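Local coordinates for porin (Rhodobacter blasticus, PDB 3PRN), which forms homotrimers in the outer membrane whose channels let small hydrophilic solutes up to about 0.6 kDa diffuse passively, at the interface of chains A and B. Coordinates in Å, arbitrary orientation; residue numbers count along the deposited sequence, not the author numbering. Chains: chain A/B, Porin.

Contact 1: the interface of chains A and B. Residues chain A 50-51, 65-69, 120-121; chain B 31, 33, 53, 55, 62-64.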
loop_
_atom_site.group_PDB
_atom_site.type_symbol
_atom_site.label_atom_id
_atom_site.label_comp_id
_atom_site.label_asym_id
_atom_site.label_seq_id
_atom_site.Cartn_x
_atom_site.Cartn_y
_atom_site.Cartn_z
ATOM N N LYS A 50 -9.335 10.190 0.627
ATOM C CA LYS A 50 -9.150 9.087 -0.285
ATOM C C LYS A 50 -7.676 8.926 -0.683
ATOM O O LYS A 50 -6.895 9.888 -0.794
ATOM C CB LYS A 50 -10.040 9.255 -1.474
ATOM C CG LYS A 50 -9.372 9.512 -2.819
ATOM C CD LYS A 50 -10.307 9.142 -3.990
ATOM C CE LYS A 50 -10.353 10.195 -5.101
ATOM N NZ LYS A 50 -11.369 9.913 -6.130
ATOM N N LEU A 51 -7.357 7.661 -0.892
ATOM C CA LEU A 51 -6.026 7.263 -1.325
ATOM C C LEU A 51 -6.239 6.314 -2.537
ATOM O O LEU A 51 -7.203 5.505 -2.514
ATOM C CB LEU A 51 -5.279 6.548 -0.219
ATOM C CG LEU A 51 -3.814 6.246 -0.441
ATOM C CD1 LEU A 51 -2.981 7.522 -0.450
ATOM C CD2 LEU A 51 -3.282 5.313 0.633
ATOM N N ALA A 65 2.230 1.473 -5.194
ATOM C CA ALA A 65 2.245 2.311 -3.999
ATOM C C ALA A 65 0.990 3.217 -4.002
ATOM O O ALA A 65 0.236 3.147 -4.963
ATOM C CB ALA A 65 3.505 3.173 -3.952
ATOM N N GLY A 66 0.821 3.909 -2.891
ATOM C CA GLY A 66 -0.324 4.829 -2.814
ATOM C C GLY A 66 0.172 6.189 -3.399
ATOM O O GLY A 66 1.383 6.450 -3.509
ATOM N N ASN A 67 -0.797 7.021 -3.740
ATOM C CA ASN A 67 -0.546 8.378 -4.245
ATOM C C ASN A 67 -0.610 9.379 -3.065
ATOM O O ASN A 67 -0.547 8.953 -1.884
ATOM C CB ASN A 67 -1.502 8.746 -5.370
ATOM C CG ASN A 67 -2.944 8.800 -4.973
ATOM O OD1 ASN A 67 -3.296 8.347 -3.873
ATOM N ND2 ASN A 67 -3.831 9.309 -5.810
ATOM N N ALA A 68 -0.760 10.690 -3.359
ATOM C CA ALA A 68 -0.877 11.667 -2.245
ATOM C C ALA A 68 -2.371 11.833 -1.954
ATOM O O ALA A 68 -3.240 11.630 -2.842
ATOM C CB ALA A 68 -0.272 12.989 -2.723
ATOM N N ALA A 69 -2.719 12.112 -0.691
ATOM C CA ALA A 69 -4.095 12.089 -0.235
ATOM C C ALA A 69 -4.914 13.285 -0.714
ATOM O O ALA A 69 -4.378 14.357 -1.017
ATOM C CB ALA A 69 -4.126 12.200 1.331
ATOM N N LYS A 120 -0.841 8.447 -9.156
ATOM C CA LYS A 120 0.304 7.752 -8.646
ATOM C C LYS A 120 1.349 8.679 -8.038
ATOM O O LYS A 120 1.193 9.895 -8.215
ATOM C CB LYS A 120 1.040 7.097 -9.856
ATOM C CG LYS A 120 0.160 5.973 -10.430
ATOM C CD LYS A 120 0.975 5.245 -11.499
ATOM C CE LYS A 120 0.154 4.117 -12.079
ATOM N NZ LYS A 120 0.819 3.467 -13.230
ATOM N N TYR A 121 2.368 8.116 -7.431
ATOM C CA TYR A 121 3.471 8.878 -6.866
ATOM C C TYR A 121 4.261 9.465 -8.067
ATOM O O TYR A 121 4.036 9.063 -9.223
ATOM C CB TYR A 121 4.348 7.945 -6.029
ATOM C CG TYR A 121 5.199 6.992 -6.888
ATOM C CD1 TYR A 121 6.452 7.348 -7.390
ATOM C CD2 TYR A 121 4.717 5.735 -7.181
ATOM C CE1 TYR A 121 7.228 6.469 -8.130
ATOM C CE2 TYR A 121 5.453 4.836 -7.935
ATOM C CZ TYR A 121 6.707 5.201 -8.398
ATOM O OH TYR A 121 7.410 4.283 -9.180
ATOM N N LEU B 31 -2.979 11.781 6.205
ATOM C CA LEU B 31 -3.940 10.689 6.089
ATOM C C LEU B 31 -3.303 9.461 6.769
ATOM O O LEU B 31 -2.141 9.127 6.396
ATOM C CB LEU B 31 -4.296 10.397 4.648
ATOM C CG LEU B 31 -5.050 9.066 4.427
ATOM C CD1 LEU B 31 -6.390 9.146 5.137
ATOM C CD2 LEU B 31 -5.269 8.843 2.943
ATOM N N ILE B 33 -3.914 5.361 7.683
ATOM C CA ILE B 33 -4.704 4.156 7.611
ATOM C C ILE B 33 -3.989 3.042 8.369
ATOM O O ILE B 33 -2.827 2.766 8.049
ATOM C CB ILE B 33 -4.913 3.689 6.148
ATOM C CG1 ILE B 33 -5.785 4.666 5.358
ATOM C CG2 ILE B 33 -5.608 2.329 6.050
ATOM C CD1 ILE B 33 -5.516 4.625 3.858
ATOM N N MET B 53 -0.177 2.835 6.833
ATOM C CA MET B 53 0.066 3.582 5.606
ATOM C C MET B 53 -0.288 5.037 5.982
ATOM O O MET B 53 -1.404 5.354 6.347
ATOM C CB MET B 53 -0.803 3.151 4.413
ATOM C CG MET B 53 -0.365 1.713 3.980
ATOM S SD MET B 53 -1.484 1.185 2.596
ATOM C CE MET B 53 -0.622 2.044 1.281
ATOM N N TRP B 55 0.429 9.222 5.078
ATOM C CA TRP B 55 0.926 10.244 4.182
ATOM C C TRP B 55 0.851 11.593 4.935
ATOM O O TRP B 55 -0.152 11.886 5.623
ATOM C CB TRP B 55 0.027 10.313 2.901
ATOM C CG TRP B 55 0.458 11.465 2.007
ATOM C CD1 TRP B 55 1.441 11.449 1.052
ATOM C CD2 TRP B 55 -0.098 12.793 2.004
ATOM N NE1 TRP B 55 1.519 12.672 0.453
ATOM C CE2 TRP B 55 0.609 13.532 1.020
ATOM C CE3 TRP B 55 -1.068 13.444 2.765
ATOM C CZ2 TRP B 55 0.362 14.887 0.782
ATOM C CZ3 TRP B 55 -1.341 14.784 2.523
ATOM C CH2 TRP B 55 -0.604 15.505 1.513
ATOM N N ALA B 62 5.514 12.279 -3.311
ATOM C CA ALA B 62 4.062 12.448 -3.399
ATOM C C ALA B 62 3.406 11.057 -3.428
ATOM O O ALA B 62 2.465 10.777 -4.157
ATOM C CB ALA B 62 3.686 13.358 -4.571
ATOM N N GLY B 63 3.895 10.143 -2.575
ATOM C CA GLY B 63 3.404 8.776 -2.517
ATOM C C GLY B 63 3.268 8.254 -1.071
ATOM O O GLY B 63 3.697 8.926 -0.123
ATOM N N THR B 64 2.634 7.101 -0.960
ATOM C CA THR B 64 2.408 6.538 0.376
ATOM C C THR B 64 2.780 5.045 0.319
ATOM O O THR B 64 2.385 4.368 -0.679
ATOM C CB THR B 64 0.895 6.621 0.714
ATOM O OG1 THR B 64 0.472 7.988 0.536
ATOM C CG2 THR B 64 0.559 6.252 2.177
HETATM O O HOH W 1 0.546 11.707 -5.933
#

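Contact 2: the interface of chains A and B. Residues chain A 1-2, 35, 37-39; chain B 4-6, 33, 289.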
loop_
_atom_site.group_PDB
_atom_site.type_symbol
_atom_site.label_atom_id
_atom_site.label_comp_id
_atom_site.label_asym_id
_atom_site.label_seq_id
_atom_site.Cartn_x
_atom_site.Cartn_y
_atom_site.Cartn_z
ATOM N N MET A 1 -15.915 5.063 8.811
ATOM C CA MET A 1 -16.130 3.941 7.849
ATOM C C MET A 1 -15.050 3.987 6.706
ATOM O O MET A 1 -14.738 5.094 6.238
ATOM C CB MET A 1 -17.522 4.140 7.255
ATOM C CG MET A 1 -18.091 3.001 6.440
ATOM S SD MET A 1 -19.590 3.507 5.516
ATOM C CE MET A 1 -20.158 4.938 6.495
ATOM N N ILE A 2 -14.565 2.827 6.307
ATOM C CA ILE A 2 -13.581 2.720 5.251
ATOM C C ILE A 2 -14.120 1.890 4.115
ATOM O O ILE A 2 -14.671 0.802 4.438
ATOM C CB ILE A 2 -12.253 2.141 5.775
ATOM C CG1 ILE A 2 -11.530 3.247 6.551
ATOM C CG2 ILE A 2 -11.327 1.790 4.589
ATOM C CD1 ILE A 2 -10.226 2.837 7.180
ATOM N N ILE A 35 -9.185 3.703 -1.818
ATOM C CA ILE A 35 -9.468 3.490 -0.385
ATOM C C ILE A 35 -10.098 4.812 0.061
ATOM O O ILE A 35 -9.449 5.862 -0.069
ATOM C CB ILE A 35 -8.154 3.247 0.358
ATOM C CG1 ILE A 35 -7.445 2.060 -0.318
ATOM C CG2 ILE A 35 -8.422 3.047 1.835
ATOM C CD1 ILE A 35 -6.154 1.761 0.404
ATOM N N GLY A 37 -12.103 6.845 3.205
ATOM C CA GLY A 37 -12.518 6.869 4.615
ATOM C C GLY A 37 -13.542 8.031 4.711
ATOM O O GLY A 37 -13.284 9.128 4.167
ATOM N N THR A 38 -14.666 7.815 5.343
ATOM C CA THR A 38 -15.695 8.846 5.473
ATOM C C THR A 38 -16.264 8.853 6.910
ATOM O O THR A 38 -16.376 7.840 7.554
ATOM C CB THR A 38 -16.924 8.663 4.549
ATOM O OG1 THR A 38 -17.501 7.386 4.789
ATOM C CG2 THR A 38 -16.509 8.657 3.096
ATOM N N THR A 39 -16.554 10.062 7.367
ATOM C CA THR A 39 -17.105 10.288 8.689
ATOM C C THR A 39 -18.381 11.127 8.438
ATOM O O THR A 39 -18.277 12.269 7.982
ATOM C CB THR A 39 -16.118 11.114 9.549
ATOM O OG1 THR A 39 -14.816 10.444 9.569
ATOM C CG2 THR A 39 -16.606 11.231 10.986
ATOM N N LEU B 4 -9.804 -2.154 9.092
ATOM C CA LEU B 4 -9.134 -0.953 8.674
ATOM C C LEU B 4 -9.682 0.177 9.534
ATOM O O LEU B 4 -10.908 0.251 9.712
ATOM C CB LEU B 4 -9.267 -0.592 7.223
ATOM C CG LEU B 4 -9.023 -1.513 6.041
ATOM C CD1 LEU B 4 -8.499 -0.613 4.862
ATOM C CD2 LEU B 4 -7.970 -2.532 6.229
ATOM N N ASN B 5 -8.831 1.075 9.990
ATOM C CA ASN B 5 -9.296 2.265 10.679
ATOM C C ASN B 5 -8.300 3.395 10.385
ATOM O O ASN B 5 -7.190 3.072 9.949
ATOM C CB ASN B 5 -9.510 2.051 12.188
ATOM C CG ASN B 5 -8.194 1.774 12.917
ATOM O OD1 ASN B 5 -7.438 2.703 13.197
ATOM N ND2 ASN B 5 -7.863 0.537 13.240
ATOM N N GLY B 6 -8.618 4.611 10.760
ATOM C CA GLY B 6 -7.654 5.680 10.554
ATOM C C GLY B 6 -8.274 7.023 10.797
ATOM O O GLY B 6 -9.374 7.125 11.346
ATOM N N ILE B 33 -3.914 5.361 7.683
ATOM C CA ILE B 33 -4.704 4.156 7.611
ATOM C C ILE B 33 -3.989 3.042 8.369
ATOM O O ILE B 33 -2.827 2.766 8.049
ATOM C CB ILE B 33 -4.913 3.689 6.148
ATOM C CG1 ILE B 33 -5.785 4.666 5.358
ATOM C CG2 ILE B 33 -5.608 2.329 6.050
ATOM C CD1 ILE B 33 -5.516 4.625 3.858
ATOM N N PHE B 289 -12.218 7.656 11.104
ATOM C CA PHE B 289 -13.064 6.791 10.306
ATOM C C PHE B 289 -12.657 5.336 10.441
ATOM O O PHE B 289 -13.420 4.527 9.806
ATOM C CB PHE B 289 -13.124 7.218 8.837
ATOM C CG PHE B 289 -11.787 7.515 8.209
ATOM C CD1 PHE B 289 -10.850 6.525 8.047
ATOM C CD2 PHE B 289 -11.502 8.827 7.859
ATOM C CE1 PHE B 289 -9.581 6.841 7.490
ATOM C CE2 PHE B 289 -10.270 9.147 7.295
ATOM C CZ PHE B 289 -9.293 8.143 7.151
ATOM O OXT PHE B 289 -11.650 5.004 11.105
#

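Contact 3: the interface of chains A and B. Residues chain A 121-123, 127-128; chain B 58-62.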
loop_
_atom_site.group_PDB
_atom_site.type_symbol
_atom_site.label_atom_id
_atom_site.label_comp_id
_atom_site.label_asym_id
_atom_site.label_seq_id
_atom_site.Cartn_x
_atom_site.Cartn_y
_atom_site.Cartn_z
ATOM N N TYR A 121 2.368 8.116 -7.431
ATOM C CA TYR A 121 3.471 8.878 -6.866
ATOM C C TYR A 121 4.261 9.465 -8.067
ATOM O O TYR A 121 4.036 9.063 -9.223
ATOM C CB TYR A 121 4.348 7.945 -6.029
ATOM C CG TYR A 121 5.199 6.992 -6.888
ATOM C CD1 TYR A 121 6.452 7.348 -7.390
ATOM C CD2 TYR A 121 4.717 5.735 -7.181
ATOM C CE1 TYR A 121 7.228 6.469 -8.130
ATOM C CE2 TYR A 121 5.453 4.836 -7.935
ATOM C CZ TYR A 121 6.707 5.201 -8.398
ATOM O OH TYR A 121 7.410 4.283 -9.180
ATOM N N ASP A 122 5.132 10.408 -7.832
ATOM C CA ASP A 122 5.980 10.951 -8.929
ATOM C C ASP A 122 7.444 10.873 -8.498
ATOM O O ASP A 122 7.806 11.603 -7.582
ATOM C CB ASP A 122 5.630 12.407 -9.206
ATOM C CG ASP A 122 6.525 12.994 -10.310
ATOM O OD1 ASP A 122 7.599 12.486 -10.653
ATOM O OD2 ASP A 122 6.108 14.021 -10.869
ATOM N N ALA A 123 8.251 10.013 -9.113
ATOM C CA ALA A 123 9.638 9.849 -8.642
ATOM C C ALA A 123 10.508 11.080 -8.887
ATOM O O ALA A 123 11.508 11.191 -8.177
ATOM C CB ALA A 123 10.310 8.619 -9.298
ATOM N N LEU A 127 6.057 16.665 -7.486
ATOM C CA LEU A 127 4.775 16.886 -6.796
ATOM C C LEU A 127 4.906 16.938 -5.275
ATOM O O LEU A 127 3.836 16.921 -4.634
ATOM C CB LEU A 127 3.837 15.742 -7.166
ATOM C CG LEU A 127 3.447 15.606 -8.636
ATOM C CD1 LEU A 127 2.528 14.398 -8.800
ATOM C CD2 LEU A 127 2.776 16.884 -9.157
ATOM N N ASP A 128 6.086 16.957 -4.674
ATOM C CA ASP A 128 6.195 16.813 -3.215
ATOM C C ASP A 128 5.468 17.853 -2.367
ATOM O O ASP A 128 4.948 17.541 -1.297
ATOM C CB ASP A 128 7.682 16.817 -2.765
ATOM C CG ASP A 128 8.467 15.594 -3.204
ATOM O OD1 ASP A 128 7.999 14.696 -3.966
ATOM O OD2 ASP A 128 9.649 15.476 -2.811
ATOM N N GLY B 58 4.220 17.237 2.063
ATOM C CA GLY B 58 5.697 17.357 1.958
ATOM C C GLY B 58 6.388 16.022 1.746
ATOM O O GLY B 58 7.597 16.033 1.438
ATOM N N ASP B 59 5.688 14.856 1.931
ATOM C CA ASP B 59 6.361 13.561 1.799
ATOM C C ASP B 59 6.998 13.398 0.412
ATOM O O ASP B 59 6.458 13.742 -0.649
ATOM C CB ASP B 59 5.443 12.311 1.962
ATOM C CG ASP B 59 5.214 12.003 3.435
ATOM O OD1 ASP B 59 5.848 12.625 4.265
ATOM O OD2 ASP B 59 4.334 11.152 3.732
ATOM N N ALA B 60 8.184 12.809 0.479
ATOM C CA ALA B 60 8.950 12.573 -0.746
ATOM C C ALA B 60 8.139 11.699 -1.717
ATOM O O ALA B 60 7.451 10.745 -1.330
ATOM C CB ALA B 60 10.210 11.782 -0.327
ATOM N N PHE B 61 8.270 12.011 -2.988
ATOM C CA PHE B 61 7.663 11.361 -4.106
ATOM C C PHE B 61 6.163 11.537 -4.214
ATOM O O PHE B 61 5.582 10.898 -5.096
ATOM C CB PHE B 61 8.044 9.874 -4.124
ATOM C CG PHE B 61 9.531 9.641 -3.905
ATOM C CD1 PHE B 61 10.445 10.094 -4.844
ATOM C CD2 PHE B 61 9.961 8.977 -2.782
ATOM C CE1 PHE B 61 11.804 9.869 -4.623
ATOM C CE2 PHE B 61 11.314 8.753 -2.556
ATOM C CZ PHE B 61 12.234 9.205 -3.484
ATOM N N ALA B 62 5.514 12.279 -3.311
ATOM C CA ALA B 62 4.062 12.448 -3.399
ATOM C C ALA B 62 3.406 11.057 -3.428
ATOM O O ALA B 62 2.465 10.777 -4.157
ATOM C CB ALA B 62 3.686 13.358 -4.571
HETATM O O HOH W 2 2.171 17.940 -0.156
#

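Contact 4: the interface of chains A and B. Residues chain A 39, 41, 43, 45, 47; chain B 261-265, 285, 288.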
loop_
_atom_site.group_PDB
_atom_site.type_symbol
_atom_site.label_atom_id
_atom_site.label_comp_id
_atom_site.label_asym_id
_atom_site.label_seq_id
_atom_site.Cartn_x
_atom_site.Cartn_y
_atom_site.Cartn_z
ATOM N N THR A 39 -16.554 10.062 7.367
ATOM C CA THR A 39 -17.105 10.288 8.689
ATOM C C THR A 39 -18.381 11.127 8.438
ATOM O O THR A 39 -18.277 12.269 7.982
ATOM C CB THR A 39 -16.118 11.114 9.549
ATOM O OG1 THR A 39 -14.816 10.444 9.569
ATOM C CG2 THR A 39 -16.606 11.231 10.986
ATOM N N THR A 41 -21.870 12.998 9.934
ATOM C CA THR A 41 -22.206 13.626 11.195
ATOM C C THR A 41 -23.753 13.875 11.188
ATOM O O THR A 41 -24.345 13.966 10.133
ATOM C CB THR A 41 -21.545 14.984 11.448
ATOM O OG1 THR A 41 -21.945 15.923 10.438
ATOM C CG2 THR A 41 -19.997 14.846 11.399
ATOM N N GLN A 43 -25.095 16.532 11.832
ATOM C CA GLN A 43 -25.328 17.893 11.380
ATOM C C GLN A 43 -25.457 17.872 9.859
ATOM O O GLN A 43 -25.710 18.891 9.232
ATOM C CB GLN A 43 -24.134 18.770 11.787
ATOM C CG GLN A 43 -23.734 18.556 13.237
ATOM C CD GLN A 43 -24.773 19.137 14.173
ATOM O OE1 GLN A 43 -25.252 20.241 13.922
ATOM N NE2 GLN A 43 -25.163 18.461 15.231
ATOM N N VAL A 45 -22.898 17.260 7.739
ATOM C CA VAL A 45 -21.599 17.560 7.125
ATOM C C VAL A 45 -20.846 16.245 6.988
ATOM O O VAL A 45 -20.743 15.560 8.011
ATOM C CB VAL A 45 -20.769 18.502 8.016
ATOM C CG1 VAL A 45 -19.446 18.854 7.317
ATOM C CG2 VAL A 45 -21.600 19.767 8.257
ATOM N N PHE A 47 -17.246 14.288 6.100
ATOM C CA PHE A 47 -15.814 14.444 5.940
ATOM C C PHE A 47 -15.289 13.168 5.255
ATOM O O PHE A 47 -15.771 12.078 5.554
ATOM C CB PHE A 47 -15.018 14.656 7.221
ATOM C CG PHE A 47 -15.429 15.934 7.923
ATOM C CD1 PHE A 47 -16.569 15.953 8.703
ATOM C CD2 PHE A 47 -14.663 17.094 7.772
ATOM C CE1 PHE A 47 -16.941 17.145 9.341
ATOM C CE2 PHE A 47 -15.023 18.254 8.422
ATOM C CZ PHE A 47 -16.178 18.280 9.204
ATOM N N PHE B 261 -17.171 18.839 17.343
ATOM C CA PHE B 261 -18.214 19.098 16.374
ATOM C C PHE B 261 -19.214 17.943 16.297
ATOM O O PHE B 261 -20.421 18.198 16.150
ATOM C CB PHE B 261 -17.583 19.421 15.031
ATOM C CG PHE B 261 -18.572 19.653 13.919
ATOM C CD1 PHE B 261 -19.267 20.857 13.834
ATOM C CD2 PHE B 261 -18.834 18.697 12.976
ATOM C CE1 PHE B 261 -20.194 21.077 12.810
ATOM C CE2 PHE B 261 -19.741 18.885 11.965
ATOM C CZ PHE B 261 -20.417 20.091 11.860
ATOM N N ALA B 262 -18.721 16.726 16.415
ATOM C CA ALA B 262 -19.604 15.548 16.355
ATOM C C ALA B 262 -18.782 14.378 16.821
ATOM O O ALA B 262 -17.559 14.580 17.055
ATOM C CB ALA B 262 -20.178 15.341 14.947
ATOM N N GLU B 263 -19.364 13.217 17.015
ATOM C CA GLU B 263 -18.574 12.071 17.427
ATOM C C GLU B 263 -17.478 11.868 16.339
ATOM O O GLU B 263 -17.835 11.887 15.133
ATOM C CB GLU B 263 -19.490 10.849 17.510
ATOM C CG GLU B 263 -18.743 9.633 18.027
ATOM C CD GLU B 263 -19.554 8.344 18.061
ATOM O OE1 GLU B 263 -20.828 8.371 18.165
ATOM O OE2 GLU B 263 -18.890 7.248 17.993
ATOM N N GLY B 264 -16.236 11.690 16.701
ATOM C CA GLY B 264 -15.214 11.493 15.688
ATOM C C GLY B 264 -14.792 12.723 14.860
ATOM O O GLY B 264 -13.940 12.618 13.965
ATOM N N VAL B 265 -15.358 13.890 15.099
ATOM C CA VAL B 265 -14.897 15.094 14.363
ATOM C C VAL B 265 -14.469 16.188 15.356
ATOM O O VAL B 265 -15.295 16.655 16.170
ATOM C CB VAL B 265 -15.949 15.682 13.429
ATOM C CG1 VAL B 265 -15.429 16.929 12.692
ATOM C CG2 VAL B 265 -16.385 14.709 12.335
ATOM N N VAL B 285 -8.993 20.568 11.430
ATOM C CA VAL B 285 -9.952 19.503 11.771
ATOM C C VAL B 285 -9.335 18.131 11.628
ATOM O O VAL B 285 -8.520 17.886 10.737
ATOM C CB VAL B 285 -11.125 19.414 10.785
ATOM C CG1 VAL B 285 -12.484 19.283 11.471
ATOM C CG2 VAL B 285 -11.231 20.604 9.844
ATOM N N ASP B 288 -12.140 10.937 12.376
ATOM C CA ASP B 288 -11.774 9.563 12.571
ATOM C C ASP B 288 -12.736 8.675 11.773
ATOM O O ASP B 288 -13.920 9.030 11.693
ATOM C CB ASP B 288 -11.863 9.194 14.068
ATOM C CG ASP B 288 -10.631 9.761 14.761
ATOM O OD1 ASP B 288 -10.605 11.003 15.100
ATOM O OD2 ASP B 288 -9.603 9.014 14.959
#

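Contact 1: the interface of chains A and B
Two beta-barrels of the Gram-negative porin trimer meet here, where a loop of each subunit and neighbouring strands come together. A:Leu51 and B:Thr64 bury most surface, with A:Ala68 next. A:Gly66 and B:Thr64 form an antiparallel beta bridge, but its two bonds differ in shape. A:Gly66 N donates to B:Thr64 O at 2.7 Å within the carbonyl plane. B:Thr64 N donates to A:Gly66 O at 2.9 Å from 63° out of the A:Gly66 carbonyl plane. The B:Thr64 side chain adds a further bond: with OG1 anti to its carbonyl carbon (chi1 -54°), B:Thr64 OG1 donates to A:Asn67 O at 2.8 Å, almost along the C=O axis. The same OG1 of B:Thr64 meets the tip of A:Leu51, whose CD1 lies 3.6 Å from it, so the two side chains touch tip to tip. A:Leu51 keeps CG anti to the backbone N (chi1 -171°); its CB rests against B:Leu31 CD2, and the A:Leu51 and B:Ile33 side chains cross obliquely, A:Leu51 CD2 touching B:Ile33 CD1. A:Ala68 lies over one face of the B:Trp55 indole, its CA 4.0 Å from the centroid of the five-membered ring. The backbone N of A:Ala69 sits above the middle of the same face, and A:Ala69 CB packs 3.6 Å from B:Trp55 CE3. Beside this, a water joins A:Ala68 N, A:Lys120 O and B:Ala62 O, tying a second loop of chain A to chain B.

Contact 2: the interface of chains A and B
The C-terminal B:Phe289 and the side chain of A:Ile2 form the first shell of this barrel-to-barrel contact in the porin trimer. The phenyl ring lies flat against the backbone of strand 25-39 of chain A: A:Gly37 CA stands over the middle of one face, 3.8 Å from the B:Phe289 ring centroid, a CH-pi contact made by a residue that has no side chain to intervene. Alongside, A:Ile2 crosses the ring obliquely and sets its CG1 3.7 Å from B:Phe289 CD1. B:Phe289 O of the terminal carboxylate accepts from N of the engineered, poorly ordered A:Met1 at 2.7 Å, in the carboxylate plane and on a lone pair. Opposite charges at these chain ends would probably strengthen the bond. A:Ile2 CD1, at the end of an extended chain (chi2 178°), presses on B:Leu4 CB at 3.6 Å, while A:Ile2 CG2 meets B:Leu4 CD1 at 3.7 Å, the two side chains crossing at about a right angle. Farther along, A:Ile35 CG2 touches B:Ile33 CD1 at 3.9 Å. Behind the ring, B:Gly6 O lies above the opposite face toward the rim, so the phenyl is sandwiched between its own chain and the neighbour. The crowded chi1 of 47° brings the B:Phe289 ring over A:Gly37. The site thus joins the N-terminus of one subunit to the C-terminus of the next within the homotrimer.

Contact 3: the interface of chains A and B
Loop residues of chain A grip the short 3-10 turn 60-62 of chain B at this edge of the porin trimer interface. The tight part is made largely by the backbone of that turn. A:Asp122 N donates to B:Phe61 O at 2.8 Å, a fairly straight bond (162° at H) although the donor stands 28° out of the carbonyl plane. The CB of A:Tyr121 also comes close to this carbonyl oxygen. On another side of the turn, the B:Ala62 methyl, CB, is pressed against A:Leu127 CB at 3.5 Å. A:Asp128, the most buried residue here, extends its carboxylate along the turn with CG anti to its carbonyl carbon (chi1 -68°); OD1 accepts a weak, bent bond from B:Phe61 N, while OD2 lies 3.6 Å from B:Ala60 CA. Packing around the phenyl of B:Phe61 is looser: the carbonyl oxygen, O, of A:Ala123 lies at the ring edge, in its plane, 3.7 Å from B:Phe61 CD1. Looser again is the water-mediated side near B:Gly58, where the two backbones are joined through solvent, although B:Gly58 CA also touches A:Asp128 O directly at 3.3 Å. There one water lies 3.0 Å from A:Asp128 O and 3.1 Å from B:Gly58 N.

Contact 4: the interface of chains A and B
A:Thr41, in the connection between strands 25-39 and 46-56, shows how one short side chain can serve both its own loop and the neighbouring porin barrel. A:Thr41 CB faces B:Ala262 CB at 3.8 Å. From there the branches part. A:Thr41 OG1 takes the crowded position between backbone N and carbonyl carbon (chi1 61°) and turns back into chain A, donating to A:Val45 O at 2.7 Å in the carbonyl plane, on a lone pair, and accepting from A:Val45 N. This pair of bonds probably fixes the rotation of the side chain. A:Thr41 OG1 also lies 4.0 Å from B:Phe261 CE2. A:Thr41 CG2 is thereby aimed at chain B, where it meets B:Ala262 CB at 3.6 Å and B:Val265 CG2 at 3.7 Å. The B:Phe261 side chain crosses that of A:Thr41 at about a right angle; its CZ tip meets A:Val45 CG2 at 3.8 Å and the bent aliphatic chain of A:Gln43. Farther along, A:Phe47 lays its CE1 edge on B:Val265 CG1 at 3.7 Å, while CE2 on the other side of the ring approaches B:Val285. The CG2 methyl of A:Thr39 also packs on B:Val265 CG2. A:Thr39 OG1 donates to B:Asp288 O at 2.7 Å, from 58° out of the carbonyl plane.

The contacts run in the order 4, 2, 1, 3 along the subunit boundary, contacts 3 and 4 being farthest apart, with C-alpha centres about 29 Å from each other. Contacts 1 and 3 are about 9 Å apart and share A:Tyr121 and B:Ala62, so they probably work as one junction, largely of loops. B:Ile33 connects contact 1 to contact 2, about 14 Å away, and A:Thr39 connects contact 2 to contact 4, about 13 Å away. Strand 25-39 supplies both of these last two, one from each chain. The chain ends, barrel walls and loops thus appear to form a seam between two subunits of the homotrimer.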